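Local coordinates for GGDEF family protein (Caulobacter vibrioides, PDB 3U2A), which belongs to the PAS-fold proteins, its modelled domain pairing with a second copy of itself, and is of unspecified function, at residues 25-30 with 111-116; 63-68 with 89-94; 34-39 with 52-57. All coordinates share one frame; numbering follows the deposited sequence.

Contact 1: residues 25-30 with 111-116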
# COMPACT_ATOMS: atom_id res chain seq x y z
N ALA A 25 -3.27 -0.80 -4.81
CA ALA A 25 -3.72 -2.19 -4.80
C ALA A 25 -2.59 -3.11 -4.34
O ALA A 25 -1.40 -2.75 -4.41
CB ALA A 25 -4.26 -2.63 -6.17
N LEU A 26 -2.96 -4.28 -3.84
CA LEU A 26 -1.98 -5.29 -3.48
C LEU A 26 -1.98 -6.37 -4.55
O LEU A 26 -3.00 -6.63 -5.18
CB LEU A 26 -2.32 -5.88 -2.11
CG LEU A 26 -2.47 -4.90 -0.94
CD1 LEU A 26 -2.88 -5.62 0.34
CD2 LEU A 26 -1.18 -4.09 -0.74
N TRP A 27 -0.83 -7.00 -4.77
CA TRP A 27 -0.72 -8.05 -5.78
C TRP A 27 0.12 -9.21 -5.26
O TRP A 27 1.04 -9.02 -4.43
CB TRP A 27 -0.14 -7.51 -7.10
CG TRP A 27 1.24 -6.86 -6.98
CD1 TRP A 27 1.51 -5.55 -6.71
CD2 TRP A 27 2.51 -7.50 -7.13
NE1 TRP A 27 2.87 -5.34 -6.67
CE2 TRP A 27 3.51 -6.52 -6.94
CE3 TRP A 27 2.91 -8.82 -7.42
CZ2 TRP A 27 4.89 -6.80 -7.02
CZ3 TRP A 27 4.28 -9.11 -7.50
CH2 TRP A 27 5.25 -8.10 -7.29
N ILE A 28 -0.23 -10.40 -5.72
CA ILE A 28 0.58 -11.60 -5.54
C ILE A 28 0.71 -12.28 -6.90
O ILE A 28 -0.28 -12.46 -7.61
CB ILE A 28 -0.03 -12.58 -4.50
CG1 ILE A 28 -0.05 -11.93 -3.11
CG2 ILE A 28 0.77 -13.88 -4.45
CD1 ILE A 28 -0.85 -12.68 -2.08
N TRP A 29 1.95 -12.64 -7.25
CA TRP A 29 2.25 -13.30 -8.53
C TRP A 29 2.78 -14.70 -8.27
O TRP A 29 3.75 -14.90 -7.53
CB TRP A 29 3.22 -12.43 -9.36
CG TRP A 29 3.89 -13.16 -10.52
CD1 TRP A 29 5.24 -13.25 -10.77
CD2 TRP A 29 3.24 -13.88 -11.57
NE1 TRP A 29 5.46 -14.00 -11.90
CE2 TRP A 29 4.25 -14.40 -12.41
CE3 TRP A 29 1.90 -14.16 -11.88
CZ2 TRP A 29 3.96 -15.17 -13.54
CZ3 TRP A 29 1.61 -14.92 -13.00
CH2 TRP A 29 2.64 -15.42 -13.82
N GLU A 30 2.09 -15.69 -8.84
CA GLU A 30 2.47 -17.09 -8.64
C GLU A 30 2.77 -17.74 -9.99
O GLU A 30 1.84 -18.24 -10.66
CB GLU A 30 1.32 -17.87 -7.98
CG GLU A 30 0.92 -17.40 -6.59
CD GLU A 30 -0.38 -18.06 -6.10
OE1 GLU A 30 -0.91 -18.96 -6.81
OE2 GLU A 30 -0.87 -17.67 -5.03
N GLY A 111 3.44 -7.58 -3.54
CA GLY A 111 3.75 -6.20 -3.27
C GLY A 111 2.58 -5.27 -3.45
O GLY A 111 1.42 -5.68 -3.36
N VAL A 112 2.93 -4.01 -3.70
CA VAL A 112 1.95 -2.94 -3.90
C VAL A 112 2.03 -2.37 -5.32
O VAL A 112 3.09 -2.44 -5.97
CB VAL A 112 2.13 -1.80 -2.85
CG1 VAL A 112 1.30 -0.56 -3.19
CG2 VAL A 112 1.73 -2.30 -1.47
N VAL A 113 0.92 -1.84 -5.80
CA VAL A 113 0.92 -1.08 -7.03
C VAL A 113 0.22 0.25 -6.74
O VAL A 113 -0.82 0.30 -6.06
CB VAL A 113 0.31 -1.86 -8.24
CG1 VAL A 113 -1.06 -2.42 -7.91
CG2 VAL A 113 0.25 -0.98 -9.46
N ALA A 114 0.85 1.32 -7.20
CA ALA A 114 0.43 2.66 -6.84
C ALA A 114 0.46 3.57 -8.06
O ALA A 114 1.25 3.34 -8.97
CB ALA A 114 1.34 3.21 -5.76
N PRO A 115 -0.39 4.61 -8.06
CA PRO A 115 -0.32 5.56 -9.18
C PRO A 115 0.88 6.46 -9.02
O PRO A 115 1.14 6.96 -7.93
CB PRO A 115 -1.62 6.36 -9.05
CG PRO A 115 -2.11 6.13 -7.69
CD PRO A 115 -1.37 5.00 -7.05
N GLU A 116 1.63 6.68 -10.09
CA GLU A 116 2.83 7.51 -9.94
C GLU A 116 2.49 9.01 -9.78
O GLU A 116 3.34 9.80 -9.34
CB GLU A 116 3.88 7.20 -11.01
CG GLU A 116 3.77 8.01 -12.26
CD GLU A 116 5.09 8.10 -12.99
OE1 GLU A 116 6.01 7.29 -12.71
OE2 GLU A 116 5.21 9.00 -13.86

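Contact 2: residues 63-68 with 89-94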
# COMPACT_ATOMS: atom_id res chain seq x y z
N ALA A 63 -0.89 -4.04 -20.66
CA ALA A 63 0.18 -3.05 -20.76
C ALA A 63 0.12 -2.34 -22.12
O ALA A 63 -0.24 -2.96 -23.12
CB ALA A 63 1.53 -3.71 -20.57
N LEU A 64 0.45 -1.05 -22.15
CA LEU A 64 0.72 -0.40 -23.43
C LEU A 64 1.82 -1.21 -24.13
O LEU A 64 2.77 -1.64 -23.47
CB LEU A 64 1.13 1.06 -23.25
CG LEU A 64 0.14 2.15 -23.65
CD1 LEU A 64 -1.30 1.86 -23.19
CD2 LEU A 64 0.61 3.52 -23.15
N PRO A 65 1.67 -1.48 -25.44
CA PRO A 65 2.63 -2.35 -26.11
C PRO A 65 4.09 -1.90 -25.91
O PRO A 65 4.94 -2.75 -25.65
CB PRO A 65 2.21 -2.26 -27.57
CG PRO A 65 0.73 -2.04 -27.51
CD PRO A 65 0.54 -1.12 -26.33
N GLN A 66 4.36 -0.60 -26.01
CA GLN A 66 5.73 -0.08 -25.84
C GLN A 66 6.29 -0.24 -24.42
O GLN A 66 7.51 -0.13 -24.21
CB GLN A 66 5.86 1.37 -26.34
CG GLN A 66 5.07 2.42 -25.54
CD GLN A 66 3.67 2.68 -26.11
OE1 GLN A 66 2.94 1.75 -26.48
NE2 GLN A 66 3.29 3.96 -26.17
N ASP A 67 5.40 -0.49 -23.46
CA ASP A 67 5.78 -0.66 -22.05
C ASP A 67 5.87 -2.12 -21.61
O ASP A 67 6.03 -2.39 -20.41
CB ASP A 67 4.77 0.06 -21.15
CG ASP A 67 4.93 1.59 -21.17
OD1 ASP A 67 5.60 2.13 -22.07
OD2 ASP A 67 4.36 2.24 -20.28
N ARG A 68 5.79 -3.06 -22.54
CA ARG A 68 5.74 -4.48 -22.17
C ARG A 68 7.05 -5.06 -21.62
O ARG A 68 7.01 -6.04 -20.87
CB ARG A 68 5.14 -5.32 -23.28
CG ARG A 68 3.68 -4.98 -23.44
CD ARG A 68 3.00 -5.75 -24.51
NE ARG A 68 1.56 -5.56 -24.38
CZ ARG A 68 0.72 -5.59 -25.40
NH1 ARG A 68 1.17 -5.80 -26.64
NH2 ARG A 68 -0.56 -5.41 -25.18
N ARG A 89 2.57 1.81 -18.14
CA ARG A 89 1.21 2.27 -18.35
C ARG A 89 0.38 1.11 -18.82
O ARG A 89 0.90 0.21 -19.47
CB ARG A 89 1.17 3.37 -19.40
CG ARG A 89 1.92 4.62 -19.01
CD ARG A 89 2.25 5.47 -20.23
NE ARG A 89 3.29 4.88 -21.06
CZ ARG A 89 3.80 5.43 -22.15
NH1 ARG A 89 3.37 6.62 -22.56
NH2 ARG A 89 4.74 4.80 -22.83
N VAL A 90 -0.91 1.11 -18.48
CA VAL A 90 -1.86 0.16 -19.04
C VAL A 90 -2.82 0.90 -19.95
O VAL A 90 -2.84 2.14 -19.94
CB VAL A 90 -2.65 -0.63 -17.95
CG1 VAL A 90 -1.72 -1.59 -17.21
CG2 VAL A 90 -3.35 0.33 -16.98
N ARG A 91 -3.61 0.16 -20.73
CA ARG A 91 -4.63 0.75 -21.60
C ARG A 91 -5.49 1.72 -20.79
O ARG A 91 -5.93 1.39 -19.69
CB ARG A 91 -5.53 -0.33 -22.23
CG ARG A 91 -4.81 -1.57 -22.77
CD ARG A 91 -3.78 -1.27 -23.86
NE ARG A 91 -3.09 -2.48 -24.32
CZ ARG A 91 -3.18 -2.98 -25.55
NH1 ARG A 91 -3.91 -2.38 -26.48
NH2 ARG A 91 -2.52 -4.08 -25.87
N GLY A 92 -5.72 2.91 -21.33
CA GLY A 92 -6.37 3.99 -20.58
C GLY A 92 -5.37 5.10 -20.30
O GLY A 92 -5.73 6.27 -20.24
N GLY A 93 -4.11 4.71 -20.13
CA GLY A 93 -3.00 5.65 -20.07
C GLY A 93 -2.28 5.87 -18.75
O GLY A 93 -1.20 6.47 -18.75
N GLU A 94 -2.83 5.40 -17.63
CA GLU A 94 -2.19 5.75 -16.34
C GLU A 94 -0.98 4.90 -15.95
O GLU A 94 -0.99 3.68 -16.10
CB GLU A 94 -3.20 5.86 -15.19
CG GLU A 94 -4.08 4.65 -14.93
CD GLU A 94 -5.25 4.99 -14.00
OE1 GLU A 94 -5.01 5.38 -12.83
OE2 GLU A 94 -6.42 4.85 -14.45
O HOH W 1 5.19 5.87 -25.77

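Contact 3: residues 34-39 with 52-57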
# COMPACT_ATOMS: atom_id res chain seq x y z
N ASP A 34 0.47 -19.66 -12.86
CA ASP A 34 0.19 -18.58 -13.83
C ASP A 34 -0.96 -17.65 -13.36
O ASP A 34 -1.81 -17.25 -14.16
CB ASP A 34 -0.10 -19.14 -15.23
CG ASP A 34 0.02 -18.08 -16.31
OD1 ASP A 34 0.96 -17.27 -16.25
OD2 ASP A 34 -0.84 -18.04 -17.22
N ARG A 35 -0.96 -17.36 -12.06
CA ARG A 35 -2.01 -16.56 -11.44
C ARG A 35 -1.44 -15.28 -10.84
O ARG A 35 -0.58 -15.33 -9.94
CB ARG A 35 -2.72 -17.35 -10.33
CG ARG A 35 -3.57 -18.52 -10.81
CD ARG A 35 -4.32 -19.16 -9.64
NE ARG A 35 -5.16 -20.29 -10.05
CZ ARG A 35 -5.00 -21.53 -9.61
NH1 ARG A 35 -4.06 -21.81 -8.72
NH2 ARG A 35 -5.80 -22.50 -10.04
N LEU A 36 -1.91 -14.13 -11.34
CA LEU A 36 -1.64 -12.83 -10.72
C LEU A 36 -2.93 -12.43 -10.00
O LEU A 36 -3.99 -12.33 -10.61
CB LEU A 36 -1.26 -11.77 -11.77
CG LEU A 36 -1.10 -10.35 -11.21
CD1 LEU A 36 0.22 -10.22 -10.45
CD2 LEU A 36 -1.21 -9.32 -12.30
N ARG A 37 -2.84 -12.21 -8.70
CA ARG A 37 -4.01 -11.77 -7.93
C ARG A 37 -3.90 -10.31 -7.51
O ARG A 37 -2.81 -9.85 -7.14
CB ARG A 37 -4.19 -12.67 -6.69
CG ARG A 37 -4.62 -14.10 -7.03
CD ARG A 37 -3.98 -15.11 -6.08
NE ARG A 37 -4.44 -14.98 -4.72
CZ ARG A 37 -3.73 -15.30 -3.64
NH1 ARG A 37 -2.48 -15.77 -3.73
NH2 ARG A 37 -4.27 -15.14 -2.45
N LEU A 38 -5.03 -9.60 -7.57
CA LEU A 38 -5.11 -8.20 -7.15
C LEU A 38 -6.19 -7.97 -6.09
O LEU A 38 -7.25 -8.62 -6.12
CB LEU A 38 -5.38 -7.30 -8.35
CG LEU A 38 -4.23 -7.10 -9.33
CD1 LEU A 38 -4.78 -6.65 -10.68
CD2 LEU A 38 -3.24 -6.08 -8.78
N ASN A 39 -5.91 -7.06 -5.17
CA ASN A 39 -6.85 -6.65 -4.13
C ASN A 39 -6.70 -5.15 -3.85
O ASN A 39 -5.60 -4.66 -3.65
CB ASN A 39 -6.59 -7.44 -2.85
CG ASN A 39 -7.67 -7.25 -1.81
OD1 ASN A 39 -7.40 -6.87 -0.67
ND2 ASN A 39 -8.92 -7.53 -2.19
N PRO A 52 -10.31 -10.00 -10.07
CA PRO A 52 -9.47 -10.30 -8.91
C PRO A 52 -8.24 -11.18 -9.21
O PRO A 52 -7.32 -11.26 -8.39
CB PRO A 52 -10.43 -11.04 -7.98
CG PRO A 52 -11.32 -11.76 -8.92
CD PRO A 52 -11.55 -10.82 -10.06
N GLU A 53 -8.25 -11.83 -10.37
CA GLU A 53 -7.17 -12.75 -10.76
C GLU A 53 -7.08 -12.83 -12.27
O GLU A 53 -8.10 -12.78 -12.95
CB GLU A 53 -7.46 -14.14 -10.21
CG GLU A 53 -6.35 -15.14 -10.36
CD GLU A 53 -6.72 -16.45 -9.73
OE1 GLU A 53 -6.09 -16.81 -8.72
OE2 GLU A 53 -7.68 -17.08 -10.22
N CYS A 54 -5.86 -12.93 -12.78
CA CYS A 54 -5.63 -13.07 -14.22
C CYS A 54 -4.40 -13.91 -14.52
O CYS A 54 -3.61 -14.21 -13.62
CB CYS A 54 -5.49 -11.70 -14.89
SG CYS A 54 -3.99 -10.81 -14.48
N SER A 55 -4.25 -14.28 -15.79
CA SER A 55 -3.05 -14.94 -16.28
C SER A 55 -1.95 -13.94 -16.59
O SER A 55 -2.20 -12.73 -16.72
CB SER A 55 -3.38 -15.70 -17.57
OG SER A 55 -3.78 -14.80 -18.59
N SER A 56 -0.73 -14.43 -16.74
CA SER A 56 0.36 -13.57 -17.18
C SER A 56 0.09 -12.99 -18.59
O SER A 56 0.44 -11.84 -18.87
CB SER A 56 1.70 -14.30 -17.12
OG SER A 56 1.72 -15.45 -17.95
N ALA A 57 -0.55 -13.77 -19.46
CA ALA A 57 -0.90 -13.28 -20.80
C ALA A 57 -1.86 -12.09 -20.76
O ALA A 57 -1.68 -11.13 -21.51
CB ALA A 57 -1.46 -14.39 -21.65
O HOH W 2 -0.74 -16.78 -19.58

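Contact 1: residues 25-30 with 111-116
The side chain of Trp27 leaves its strand with CG between the backbone N and the carbonyl carbon (chi1 58°), the crowded position, and this starts the indole on its way across the neighbouring backbone at Gly111. Val113 has CG1 placed likewise (chi1 52°), and that methyl packs against Ala25 CB at 3.6 Å. The indole lies over Gly111, whose N sits 3.5 Å above the ring plane and over its centre. Gly111 CA makes a CH-pi contact, 3.9 Å from the centroid of the five-membered ring of Trp27. With no side chain at Gly111, the aromatic face rests directly on main-chain atoms. At the ring edge, Trp27 NE1 gives a weak hydrogen bond to Val112 O (3.0 Å), bent at the hydrogen to 147°. It gives this buried N-H a backbone acceptor, though a weakly held one, on the very strand that the ring covers.

The pairing joins strands 25-30 and 109-113, two central neighbours in the antiparallel sheet of the PAS fold. Ala25 with Val113 and Trp27 with Gly111 are hydrogen-bonded pairs, each closed by two backbone bonds; Val113 N to Ala25 O, for example, spans 2.9 Å. Leu26 with Val112 is the non-hydrogen-bonded pair between them, and its CA atoms come within 4.6 Å of each other. Ala25, Trp27 and Val113 point to one face of the sheet, where the Trp27 ring also meets that of Trp98. Leu26 and Val112 point to the opposite face, where Leu26 packs on Trp10 and Val112 on Ala22, both of the second subunit.

Contact 2: residues 63-68 with 89-94
Leu64 CD2 lies 3.6 Å above one face of the Arg89 guanidinium, displaced from the centre of the group, while the carboxylate of Asp67 meets its edge, with the two planes 31° apart. Pro65 CD sits over the centre of one face of the Arg91 guanidinium, 4.2 Å above the plane. The Arg89 grip on Asp67 is side-on: NE reaches OD2 at 3.0 Å and NH2 reaches OD1 at 2.9 Å, both nearly straight. The bend of the arginine chain at chi3 (-72°) places NE for this pairing. Asp67 OD2 also accepts from Arg89 N (2.8 Å) on its anti lone pair, so one carboxylate holds both side chain and backbone of Arg89.

A water accepts from Gln66 NE2 and Arg89 NH2. Leu64 N also donates to Arg89 O, and Arg91 NE donates to Ala63 O from above the carbonyl plane. These bonds tie the turn between helices 56-62 and 68-75 of the PAS fold to the loop between strands 83-86 and 98-102. Asp67 occupies the N-cap position of helix 68-75, yet its side chain makes no capping bond. Its three bonds from Arg89 probably favour a charged carboxylate, and the negative charge would suit the helix start.

Contact 3: residues 34-39 with 52-57
Asp34 OD1 is gripped twice by Ser56: OG donates to its syn lone pair at 2.6 Å, and Ser56 N adds a weak bond at 3.3 Å. Asp34 CG stands anti to the backbone N (chi1 -163°), turned to the start of helix 56-62. The contact pairs strand 35-40 of the antiparallel PAS sheet with the short outermost strand 53-54 and runs on into that helix. Asp34 and Arg35 both face Glu30 of the neighbouring strand 25-30, forming a G1 beta bulge.

Leu36 and Cys54 make a hydrogen-bonded pair. Leu36 N reaches Cys54 O at 2.8 Å with an almost straight N-H (175°), and Cys54 N bonds back to Leu36 O. Their side chains share one face, where Leu36 CD2 touches Cys54 SG at 3.8 Å. Arg37 and Glu53, a non-hydrogen-bonded pair, point to the other face, where Arg37 CG meets Glu53 OE1 at 3.5 Å. The Arg37 guanidinium turns to Glu30 and to Ile9 O of the second subunit. Pro52 O accepts from Leu38 N, which lies above the carbonyl plane. Ser55 OG caps Ala58 N, and a water accepts from Ala57 N while donating to Asp34 OD2 at 2.7 Å.

In the fold
Contacts 1 and 3 are consecutive parts of one antiparallel sheet. Strand 25-30 lies between strands 109-113 and 35-40, and 53-54 follows as an outermost strand within this chain. The centres of contacts 1 and 3 are 11 Å apart, and the two touch through probable backbone hydrogen bonds such as Leu26 N to Asn39 O (2.7 Å). Contact 2 joins loops away from the sheet, its centre about 16 and 17 Å from those of contacts 1 and 3. Along the chain contact 3 closes before contact 2 opens, and both are nested within the span closed by contact 1. Contacts 1 and 3, unlike contact 2, touch the second subunit, so the sheet takes part in dimer packing.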